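Local structure of BIFUNCTIONAL PROTEIN Proline utilization A (PutA) (Corynebacterium freiburgense, 5UX5) at residues K618-P621 and E622-R625; T632-K636 and A637-E641. The protein probably catalyses both steps of proline oxidation to glutamate, using an FAD-dependent proline dehydrogenase domain and an NAD-dependent aldehyde dehydrogenase domain. All coordinates share one frame; numbering follows the deposited sequence.

Contact 1: residues K618-P621 and E622-R625; sequences KPAP and EVRR. With NAD (nicotinamide-adenine-dinucleotide), chain F.
Arg624 overlaps Pro621 with one face of its guanidinium, over which Pro621 CB sits toward the rim, 3.5 Å from Arg624 NH2. CG of Arg624, set beside the backbone N by chi1 (-71°), passes near Pro621 O; from there the chain runs extended to the guanidinium. Beyond the two segments the same guanidinium makes a cation-pi contact with Trp493. Beneath this overlap the backbone turns: Val623 N, at the N-cap position of helix 624-636, donates a nearly straight hydrogen bond to Ala620 O (3.0 Å, 170° at the hydrogen). Val623 CG2 packs against the methyl of Ala620, CB to CG2 4.1 Å. Glu622 lies alongside Pro621, pointing the same way; its bend at chi2 (79°) folds the carboxylate back until OE1 is 3.7 Å from Pro621 CD.

NAD lies against the same loop. Lys618 NZ donates a hydrogen bond to the ribose hydroxyl O3B (2.8 Å) and another to Pro619 O, which it approaches from well above the carbonyl plane. The ammonium is thus tied to the loop as well as to the cofactor. Pro621 CD reaches the neighbouring hydroxyl O2B at 3.2 Å, and Ala620 CA lies near O3B. Glu651 adds a further hydrogen bond to the cofactor. A strand-end lysine that holds the adenosine ribose, with the loop into the next helix beside it, is typical of the NAD site in the Rossmann domain of aldehyde dehydrogenases.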
ATOM      1  N   LYS A 618     -14.274   3.472 -24.722  1.00 39.62           N
ATOM      2  CA  LYS A 618     -15.123   4.653 -24.576  1.00 42.56           C
ATOM      3  C   LYS A 618     -14.924   5.212 -23.166  1.00 36.76           C
ATOM      4  O   LYS A 618     -15.553   4.737 -22.206  1.00 39.84           O
ATOM      5  CB  LYS A 618     -16.587   4.290 -24.859  1.00 39.91           C
ATOM      6  CG  LYS A 618     -17.527   5.480 -25.007  1.00 40.59           C
ATOM      7  CD  LYS A 618     -18.152   5.762 -23.688  1.00 42.13           C
ATOM      8  CE  LYS A 618     -18.396   7.193 -23.479  1.00 43.80           C
ATOM      9  NZ  LYS A 618     -18.457   7.334 -22.012  1.00 49.88           N
ATOM     10  N   PRO A 619     -14.082   6.218 -22.983  1.00 35.46           N
ATOM     11  CA  PRO A 619     -13.747   6.664 -21.625  1.00 32.27           C
ATOM     12  C   PRO A 619     -14.768   7.630 -21.027  1.00 39.48           C
ATOM     13  O   PRO A 619     -15.524   8.326 -21.721  1.00 31.71           O
ATOM     14  CB  PRO A 619     -12.408   7.368 -21.817  1.00 29.93           C
ATOM     15  CG  PRO A 619     -12.359   7.760 -23.261  1.00 30.92           C
ATOM     16  CD  PRO A 619     -13.462   7.067 -24.006  1.00 41.27           C
ATOM     17  N   ALA A 620     -14.762   7.677 -19.697  1.00 41.97           N
ATOM     18  CA  ALA A 620     -15.692   8.563 -19.005  1.00 37.89           C
ATOM     19  C   ALA A 620     -15.439  10.013 -19.417  1.00 32.35           C
ATOM     20  O   ALA A 620     -14.284  10.435 -19.531  1.00 33.90           O
ATOM     21  CB  ALA A 620     -15.568   8.409 -17.491  1.00 33.83           C
ATOM     22  N   PRO A 621     -16.484  10.800 -19.641  1.00 38.28           N
ATOM     23  CA  PRO A 621     -16.280  12.137 -20.224  1.00 43.46           C
ATOM     24  C   PRO A 621     -15.432  13.083 -19.376  1.00 44.95           C
ATOM     25  O   PRO A 621     -14.817  13.993 -19.935  1.00 50.02           O
ATOM     26  CB  PRO A 621     -17.711  12.654 -20.410  1.00 36.36           C
ATOM     27  CG  PRO A 621     -18.523  11.884 -19.474  1.00 35.64           C
ATOM     28  CD  PRO A 621     -17.898  10.522 -19.372  1.00 39.72           C
ATOM     29  N   GLU A 622     -15.332  12.880 -18.063  1.00 42.51           N
ATOM     30  CA  GLU A 622     -14.483  13.740 -17.241  1.00 35.00           C
ATOM     31  C   GLU A 622     -12.998  13.548 -17.529  1.00 41.39           C
ATOM     32  O   GLU A 622     -12.198  14.406 -17.147  1.00 48.89           O
ATOM     33  CB  GLU A 622     -14.717  13.473 -15.746  1.00 34.36           C
ATOM     34  CG  GLU A 622     -16.085  13.849 -15.165  1.00 36.97           C
ATOM     35  CD  GLU A 622     -17.180  12.825 -15.482  1.00 41.47           C
ATOM     36  OE1 GLU A 622     -16.872  11.783 -16.084  1.00 39.27           O
ATOM     37  OE2 GLU A 622     -18.345  13.045 -15.093  1.00 48.07           O
ATOM     38  N   VAL A 623     -12.593  12.439 -18.156  1.00 36.89           N
ATOM     39  CA  VAL A 623     -11.162  12.144 -18.223  1.00 32.36           C
ATOM     40  C   VAL A 623     -10.735  11.785 -19.638  1.00 38.88           C
ATOM     41  O   VAL A 623      -9.909  10.894 -19.845  1.00 40.65           O
ATOM     42  CB  VAL A 623     -10.768  11.037 -17.227  1.00 36.39           C
ATOM     43  CG1 VAL A 623     -10.748  11.593 -15.815  1.00 41.30           C
ATOM     44  CG2 VAL A 623     -11.718   9.903 -17.292  1.00 30.15           C
ATOM     45  N   ARG A 624     -11.225  12.541 -20.617  1.00 44.88           N
ATOM     46  CA  ARG A 624     -10.959  12.203 -22.009  1.00 34.06           C
ATOM     47  C   ARG A 624      -9.504  12.437 -22.370  1.00 37.20           C
ATOM     48  O   ARG A 624      -8.983  11.777 -23.272  1.00 40.94           O
ATOM     49  CB  ARG A 624     -11.872  13.008 -22.928  1.00 35.61           C
ATOM     50  CG  ARG A 624     -13.305  12.585 -22.876  1.00 35.58           C
ATOM     51  CD  ARG A 624     -14.117  13.365 -23.859  1.00 37.20           C
ATOM     52  NE  ARG A 624     -15.473  12.825 -23.974  1.00 54.13           N
ATOM     53  CZ  ARG A 624     -16.596  13.526 -23.794  1.00 54.51           C
ATOM     54  NH1 ARG A 624     -16.548  14.829 -23.500  1.00 53.30           N
ATOM     55  NH2 ARG A 624     -17.774  12.925 -23.929  1.00 52.47           N
ATOM     56  N   ARG A 625      -8.843  13.401 -21.734  1.00 38.12           N
ATOM     57  CA  ARG A 625      -7.433  13.578 -22.062  1.00 40.22           C
ATOM     58  C   ARG A 625      -6.583  12.445 -21.498  1.00 39.51           C
ATOM     59  O   ARG A 625      -5.549  12.110 -22.083  1.00 40.91           O
ATOM     60  CB  ARG A 625      -6.907  14.954 -21.612  1.00 40.00           C
ATOM     61  CG  ARG A 625      -7.428  16.108 -22.458  1.00 40.67           C
ATOM     62  CD  ARG A 625      -6.860  17.473 -22.094  1.00 61.57           C
ATOM     63  NE  ARG A 625      -6.618  17.722 -20.672  1.00 74.62           N
ATOM     64  CZ  ARG A 625      -7.340  18.549 -19.919  1.00 80.01           C
ATOM     65  NH1 ARG A 625      -8.355  19.222 -20.462  1.00 85.01           N
ATOM     66  NH2 ARG A 625      -7.029  18.719 -18.632  1.00 72.32           N
TER
HETATM   67  PA  NAD F2002     -21.533   5.831 -15.106  1.00 46.97           P
HETATM   68  O1A NAD F2002     -21.931   4.461 -14.454  1.00 44.87           O
HETATM   69  O2A NAD F2002     -22.815   6.689 -15.369  1.00 49.98           O
HETATM   70  O5B NAD F2002     -20.848   5.585 -16.500  1.00 47.22           O
HETATM   71  C5B NAD F2002     -19.574   5.006 -16.646  1.00 41.56           C
HETATM   72  C4B NAD F2002     -19.218   4.890 -18.127  1.00 42.18           C
HETATM   73  O4B NAD F2002     -20.321   4.507 -18.956  1.00 34.01           O
HETATM   74  C3B NAD F2002     -18.646   6.167 -18.660  1.00 41.69           C
HETATM   75  O3B NAD F2002     -17.732   5.935 -19.673  1.00 42.84           O
HETATM   76  C2B NAD F2002     -19.903   6.779 -19.134  1.00 41.89           C
HETATM   77  O2B NAD F2002     -19.739   7.908 -19.918  1.00 38.11           O
HETATM   78  C1B NAD F2002     -20.558   5.615 -19.805  1.00 35.95           C
HETATM   79  N9A NAD F2002     -21.981   5.833 -20.039  1.00 41.27           N
HETATM   80  C8A NAD F2002     -22.962   6.031 -19.085  1.00 39.39           C
HETATM   81  N7A NAD F2002     -24.157   6.202 -19.688  1.00 43.63           N
HETATM   82  C5A NAD F2002     -24.003   6.119 -21.080  1.00 43.93           C
HETATM   83  C6A NAD F2002     -24.858   6.199 -22.175  1.00 43.94           C
HETATM   84  N6A NAD F2002     -26.273   6.440 -22.034  1.00 40.78           N
HETATM   85  N1A NAD F2002     -24.359   6.056 -23.415  1.00 46.59           N
HETATM   86  C2A NAD F2002     -23.036   5.838 -23.631  1.00 46.85           C
HETATM   87  N3A NAD F2002     -22.169   5.747 -22.585  1.00 46.35           N
HETATM   88  C4A NAD F2002     -22.616   5.881 -21.318  1.00 44.70           C
HETATM   89  O3  NAD F2002     -20.474   6.498 -14.109  1.00 65.37           O
HETATM   90  PN  NAD F2002     -20.287   8.046 -13.710  1.00 79.15           P
HETATM   91  O1N NAD F2002     -21.356   8.977 -14.246  1.00 79.07           O
HETATM   92  O2N NAD F2002     -19.038   8.536 -14.382  1.00 74.70           O
HETATM   93  O5D NAD F2002     -20.215   8.067 -12.102  1.00 77.41           O
HETATM   94  C5D NAD F2002     -21.341   7.571 -11.391  1.00 74.56           C
HETATM   95  C4D NAD F2002     -21.070   6.885 -10.049  1.00 71.63           C
HETATM   96  O4D NAD F2002     -20.290   5.714 -10.106  1.00 66.09           O
HETATM   97  C3D NAD F2002     -20.387   7.678  -8.990  1.00 72.15           C
HETATM   98  O3D NAD F2002     -21.099   8.766  -8.527  1.00 67.79           O
HETATM   99  C2D NAD F2002     -20.339   6.620  -7.959  1.00 71.17           C
HETATM  100  O2D NAD F2002     -21.447   6.729  -7.138  1.00 64.90           O
HETATM  101  C1D NAD F2002     -20.269   5.332  -8.747  1.00 66.83           C

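Contact 2: residues T632-K636 and A637-E641; sequences TALRK and AGIGE
Helix 624-636 ends as the backbone of Leu634 and Arg635 receives Ile639 N and Gly638 N: Ile639 N bonds to Leu634 O at 2.8 Å, and Gly638 N to Arg635 O at 3.0 Å. Just before them, Ala637 N still keeps a helical bond to Ala633 O and adds a weak one to Leu634 O. Leu634 O is therefore shared by the NH of Ile639 and, more weakly, that of Ala637. The Ala637 methyl lies against the same two carbonyls, CB being 3.4 Å from Ala633 O.

The positive phi of Gly638 (102°), with the Ile639-to-Leu634 and Gly638-to-Arg635 bonds, defines a Schellman motif; at these backbone angles a beta-carbon would press on the carbonyl oxygen of Ala637. The reversal brings Ile639 back beside Leu634, and the two side chains pass at a slant, CB to CB 4.1 Å, with Leu634 CD2 near Ile639 CD1. Both are buried: Leu634 reaches Leu602 and Phe606 of helix 599-611, Ile639 touches Leu609 of the same helix, and both meet Ala527 of helix 517-533.

Arg635 reaches past the turn. Its chain bends at chi2 (-73°), which brings the guanidinium round to the residues that follow. There NH1 donates to Ile639 O at the guanidinium edge; the modelled separation of 2.4 Å is very short and its exact value doubtful. One face of the guanidinium lies under the Gly640-Glu641 peptide, with Glu641 N 3.6 Å above the plane. Glu641 crosses Arg635 at about a right angle, and it is the methylene CG that touches Arg635 NH2 (3.5 Å); the carboxylate stays off, its plane 70° from that of the guanidinium and OE2 4.8 Å from Arg635 NH2. Arg635 NH2 also hydrogen-bonds Val644 O, joining the helix end to strand 644-646.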
ATOM      1  N   THR A 632      -1.440   7.017 -26.712  1.00 36.74           N
ATOM      2  CA  THR A 632      -0.200   7.196 -27.466  1.00 42.57           C
ATOM      3  C   THR A 632       0.797   6.077 -27.169  1.00 41.06           C
ATOM      4  O   THR A 632       1.609   5.741 -28.035  1.00 43.34           O
ATOM      5  CB  THR A 632       0.440   8.582 -27.203  1.00 44.95           C
ATOM      6  OG1 THR A 632       0.893   8.699 -25.847  1.00 46.30           O
ATOM      7  CG2 THR A 632      -0.526   9.687 -27.460  1.00 34.70           C
ATOM      8  N   ALA A 633       0.727   5.463 -25.975  1.00 30.48           N
ATOM      9  CA  ALA A 633       1.597   4.329 -25.675  1.00 29.70           C
ATOM     10  C   ALA A 633       1.204   3.097 -26.489  1.00 38.33           C
ATOM     11  O   ALA A 633       2.066   2.425 -27.064  1.00 35.77           O
ATOM     12  CB  ALA A 633       1.552   4.010 -24.187  1.00 30.96           C
ATOM     13  N   LEU A 634      -0.100   2.787 -26.550  1.00 36.96           N
ATOM     14  CA  LEU A 634      -0.559   1.655 -27.347  1.00 32.87           C
ATOM     15  C   LEU A 634      -0.117   1.822 -28.787  1.00 46.10           C
ATOM     16  O   LEU A 634       0.284   0.852 -29.449  1.00 49.51           O
ATOM     17  CB  LEU A 634      -2.084   1.523 -27.276  1.00 28.39           C
ATOM     18  CG  LEU A 634      -2.707   1.383 -25.888  1.00 31.26           C
ATOM     19  CD1 LEU A 634      -4.131   0.836 -25.887  1.00 31.08           C
ATOM     20  CD2 LEU A 634      -1.815   0.478 -25.106  1.00 26.43           C
ATOM     21  N   ARG A 635      -0.186   3.055 -29.290  1.00 46.09           N
ATOM     22  CA  ARG A 635       0.196   3.302 -30.673  1.00 42.09           C
ATOM     23  C   ARG A 635       1.698   3.124 -30.856  1.00 38.83           C
ATOM     24  O   ARG A 635       2.138   2.426 -31.779  1.00 37.69           O
ATOM     25  CB  ARG A 635      -0.288   4.681 -31.111  1.00 33.84           C
ATOM     26  CG  ARG A 635      -1.804   4.848 -30.989  1.00 33.52           C
ATOM     27  CD  ARG A 635      -2.475   4.055 -32.075  1.00 39.94           C
ATOM     28  NE  ARG A 635      -3.919   4.257 -32.164  1.00 43.80           N
ATOM     29  CZ  ARG A 635      -4.830   3.310 -31.979  1.00 42.69           C
ATOM     30  NH1 ARG A 635      -4.468   2.079 -31.672  1.00 45.18           N
ATOM     31  NH2 ARG A 635      -6.108   3.589 -32.112  1.00 32.91           N
ATOM     32  N   LYS A 636       2.504   3.680 -29.949  1.00 38.02           N
ATOM     33  CA  LYS A 636       3.943   3.441 -30.036  1.00 41.74           C
ATOM     34  C   LYS A 636       4.247   1.954 -29.994  1.00 42.50           C
ATOM     35  O   LYS A 636       5.185   1.499 -30.661  1.00 45.14           O
ATOM     36  CB  LYS A 636       4.701   4.180 -28.927  1.00 43.90           C
ATOM     37  CG  LYS A 636       5.413   5.442 -29.416  1.00 49.37           C
ATOM     38  CD  LYS A 636       5.734   6.444 -28.284  1.00 59.33           C
ATOM     39  CE  LYS A 636       5.458   7.920 -28.703  1.00 59.05           C
ATOM     40  NZ  LYS A 636       5.775   8.240 -30.149  1.00 57.20           N
ATOM     41  N   ALA A 637       3.428   1.179 -29.276  1.00 38.18           N
ATOM     42  CA  ALA A 637       3.657  -0.252 -29.107  1.00 36.93           C
ATOM     43  C   ALA A 637       3.302  -1.078 -30.332  1.00 38.61           C
ATOM     44  O   ALA A 637       3.656  -2.260 -30.375  1.00 34.96           O
ATOM     45  CB  ALA A 637       2.864  -0.780 -27.913  1.00 30.43           C
ATOM     46  N   GLY A 638       2.631  -0.497 -31.320  1.00 39.83           N
ATOM     47  CA  GLY A 638       2.181  -1.235 -32.477  1.00 32.26           C
ATOM     48  C   GLY A 638       0.714  -1.587 -32.454  1.00 37.75           C
ATOM     49  O   GLY A 638       0.240  -2.248 -33.385  1.00 40.15           O
ATOM     50  N   ILE A 639      -0.022  -1.165 -31.427  1.00 33.12           N
ATOM     51  CA  ILE A 639      -1.448  -1.450 -31.337  1.00 33.37           C
ATOM     52  C   ILE A 639      -2.163  -0.316 -32.059  1.00 38.73           C
ATOM     53  O   ILE A 639      -2.445   0.733 -31.484  1.00 50.49           O
ATOM     54  CB  ILE A 639      -1.903  -1.582 -29.896  1.00 31.68           C
ATOM     55  CG1 ILE A 639      -1.090  -2.680 -29.195  1.00 27.85           C
ATOM     56  CG2 ILE A 639      -3.393  -1.836 -29.873  1.00 28.22           C
ATOM     57  CD1 ILE A 639      -1.203  -2.672 -27.686  1.00 26.76           C
ATOM     58  N   GLY A 640      -2.447  -0.526 -33.344  1.00 38.60           N
ATOM     59  CA  GLY A 640      -2.954   0.520 -34.214  1.00 38.71           C
ATOM     60  C   GLY A 640      -4.474   0.570 -34.283  1.00 43.36           C
ATOM     61  O   GLY A 640      -5.192  -0.104 -33.538  1.00 41.08           O
ATOM     62  N   GLU A 641      -4.972   1.376 -35.229  1.00 47.72           N
ATOM     63  CA  GLU A 641      -6.415   1.573 -35.333  1.00 49.36           C
ATOM     64  C   GLU A 641      -7.163   0.353 -35.854  1.00 46.44           C
ATOM     65  O   GLU A 641      -8.390   0.329 -35.752  1.00 42.38           O
ATOM     66  CB  GLU A 641      -6.733   2.773 -36.215  1.00 55.78           C
ATOM     67  CG  GLU A 641      -6.326   4.099 -35.615  1.00 61.11           C
ATOM     68  CD  GLU A 641      -6.748   5.270 -36.471  1.00 71.99           C
ATOM     69  OE1 GLU A 641      -7.140   5.033 -37.638  1.00 78.46           O
ATOM     70  OE2 GLU A 641      -6.687   6.422 -35.982  1.00 73.94           O
TER

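Contacts 1 and 2 stand at the two ends of helix 624-636, contact 1 where the chain enters it and contact 2 where it leaves. Their centres are about 18 Å apart and their nearest atoms about 8 Å, so they do not touch. The helix joins strand 614-618 to strand 644-646, which pair in parallel, giving a beta-alpha-beta crossover in the NAD-binding domain. Residues 618-621 belong to the NAD pocket, whereas 632-641 contribute none of its residues. At the far end of the crossover, 632-641 turns the chain back toward strand 644-646.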